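Local coordinates for protein leucine aminopeptidase (PDB 5GNE) that binds two zinc ions and probably acts as a metal-dependent aminopeptidase, removing residues from the amino end of peptides, at residues 128-133 with 238-243. Sequence-based numbering, arbitrary orientation.
Sequences SAKSRT and EERGLI. With ZN (zinc ion), chain C.
R240 sets CG anti to its carbonyl carbon (chi1 -43°) and bends at chi2 before running straight on, which takes the guanidinium across to S128. S128 turns OG anti to its own N (chi1 157°), and the hydroxyl meets the guanidinium at the edge, near its plane. OG of S128 and NH2 of R240 are 3.1 Å apart. D196 ties the two together: it forms a salt bridge with NH2 of R240 and a hydrogen bond with OG of S128. OG of S128 also accepts from N of K130 (3.1 Å, N-H...O angle 158°), which makes an ST turn. A type I turn from S128 to S131 overlaps it, with N of S131 bonded to O of S128. K130 then crosses R240 at about a right angle. Its CG lies over one face of the guanidinium, toward the rim, 4.2 Å from NH2 of R240. Its amine stays apart, with NZ of K130 5.3 Å from NH1 of R240. Nearer the backbone of R240, CB of A129 lies 4.3 Å from CG of R240. E239, next in the chain to R240, sends OE2 to a zinc ion that D204 and H344 also bind. The contact joins the turn before helix 132-151 to the metal-binding loop after strand 230-235, beside the two-zinc site of an M28 peptidase.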
loop_
_atom_site.group_PDB
_atom_site.type_symbol
_atom_site.label_atom_id
_atom_site.label_comp_id
_atom_site.label_asym_id
_atom_site.label_seq_id
_atom_site.Cartn_x
_atom_site.Cartn_y
_atom_site.Cartn_z
ATOM N N SER A 128 5.338 0.447 14.572
ATOM C CA SER A 128 3.996 0.944 14.877
ATOM C C SER A 128 3.828 2.447 14.660
ATOM O O SER A 128 4.740 3.217 14.919
ATOM C CB SER A 128 3.642 0.597 16.318
ATOM O OG SER A 128 2.640 1.461 16.814
ATOM N N ALA A 129 2.647 2.869 14.219
ATOM C CA ALA A 129 2.405 4.285 13.976
ATOM C C ALA A 129 2.453 5.127 15.249
ATOM O O ALA A 129 2.545 6.352 15.174
ATOM C CB ALA A 129 1.059 4.487 13.257
ATOM N N LYS A 130 2.371 4.478 16.405
ATOM C CA LYS A 130 2.469 5.175 17.683
ATOM C C LYS A 130 3.885 5.201 18.255
ATOM O O LYS A 130 4.167 6.005 19.143
ATOM C CB LYS A 130 1.559 4.542 18.744
ATOM C CG LYS A 130 0.083 4.557 18.466
ATOM C CD LYS A 130 -0.680 3.854 19.591
ATOM C CE LYS A 130 -1.914 4.662 20.012
ATOM N NZ LYS A 130 -2.496 4.224 21.319
ATOM N N SER A 131 4.774 4.327 17.781
ATOM C CA SER A 131 6.050 4.159 18.481
ATOM C C SER A 131 7.177 4.958 17.834
ATOM O O SER A 131 7.068 5.432 16.703
ATOM C CB SER A 131 6.449 2.676 18.571
ATOM O OG SER A 131 6.915 2.168 17.331
ATOM N N ARG A 132 8.250 5.125 18.592
ATOM C CA ARG A 132 9.444 5.813 18.141
ATOM C C ARG A 132 10.091 5.036 16.990
ATOM O O ARG A 132 10.516 5.628 15.993
ATOM C CB ARG A 132 10.403 6.021 19.319
ATOM C CG ARG A 132 11.553 6.985 19.049
ATOM C CD ARG A 132 11.008 8.283 18.410
ATOM N NE ARG A 132 12.038 9.262 18.023
ATOM C CZ ARG A 132 13.035 9.058 17.163
ATOM N NH1 ARG A 132 13.206 7.877 16.615
ATOM N NH2 ARG A 132 13.893 10.032 16.875
ATOM N N THR A 133 10.195 3.718 17.132
ATOM C CA THR A 133 10.748 2.914 16.051
ATOM C C THR A 133 9.931 3.067 14.784
ATOM O O THR A 133 10.492 3.175 13.701
ATOM C CB THR A 133 10.827 1.427 16.417
ATOM O OG1 THR A 133 9.611 1.024 17.064
ATOM C CG2 THR A 133 11.992 1.177 17.350
ATOM N N GLU A 238 -1.075 2.107 8.133
ATOM C CA GLU A 238 -2.016 1.277 7.380
ATOM C C GLU A 238 -2.781 0.349 8.325
ATOM O O GLU A 238 -3.929 -0.002 8.076
ATOM C CB GLU A 238 -1.296 0.484 6.300
ATOM C CG GLU A 238 -2.200 -0.352 5.404
ATOM C CD GLU A 238 -2.436 -1.760 5.948
ATOM O OE1 GLU A 238 -1.805 -2.129 6.972
ATOM O OE2 GLU A 238 -3.249 -2.501 5.352
ATOM N N GLU A 239 -2.137 -0.010 9.428
ATOM C CA GLU A 239 -2.723 -0.914 10.410
ATOM C C GLU A 239 -3.708 -0.183 11.308
ATOM O O GLU A 239 -4.259 -0.764 12.229
ATOM C CB GLU A 239 -1.612 -1.617 11.224
ATOM C CG GLU A 239 -0.690 -2.566 10.366
ATOM C CD GLU A 239 -1.431 -3.797 9.864
ATOM O OE1 GLU A 239 -2.649 -3.869 10.141
ATOM O OE2 GLU A 239 -0.815 -4.696 9.218
ATOM N N ARG A 240 -3.958 1.086 11.004
ATOM C CA ARG A 240 -4.950 1.901 11.733
ATOM C C ARG A 240 -6.056 2.371 10.791
ATOM O O ARG A 240 -6.264 3.569 10.605
ATOM C CB ARG A 240 -4.264 3.121 12.397
ATOM C CG ARG A 240 -2.927 2.762 13.074
ATOM C CD ARG A 240 -3.133 1.906 14.339
ATOM N NE ARG A 240 -1.848 1.559 14.917
ATOM C CZ ARG A 240 -1.632 1.151 16.168
ATOM N NH1 ARG A 240 -2.625 1.062 17.043
ATOM N NH2 ARG A 240 -0.390 0.869 16.546
ATOM N N GLY A 241 -6.754 1.430 10.175
ATOM C CA GLY A 241 -7.819 1.761 9.247
ATOM C C GLY A 241 -7.387 2.546 8.022
ATOM O O GLY A 241 -8.102 3.435 7.549
ATOM N N LEU A 242 -6.190 2.243 7.536
ATOM C CA LEU A 242 -5.679 2.819 6.285
ATOM C C LEU A 242 -5.531 4.333 6.336
ATOM O O LEU A 242 -5.542 4.997 5.301
ATOM C CB LEU A 242 -6.580 2.445 5.097
ATOM C CG LEU A 242 -7.094 1.002 5.033
ATOM C CD1 LEU A 242 -7.886 0.771 3.742
ATOM C CD2 LEU A 242 -5.977 0.013 5.190
ATOM N N ILE A 243 -5.357 4.890 7.525
ATOM C CA ILE A 243 -5.410 6.347 7.638
ATOM C C ILE A 243 -4.205 7.056 6.988
ATOM O O ILE A 243 -4.372 8.157 6.456
ATOM C CB ILE A 243 -5.583 6.804 9.117
ATOM C CG1 ILE A 243 -5.918 8.307 9.168
ATOM C CG2 ILE A 243 -4.360 6.470 9.934
ATOM C CD1 ILE A 243 -6.117 8.893 10.569
HETATM ZN ZN ZN C . -2.070 -5.786 7.562
HETATM O O HOH W 1 -3.156 -5.699 5.813
#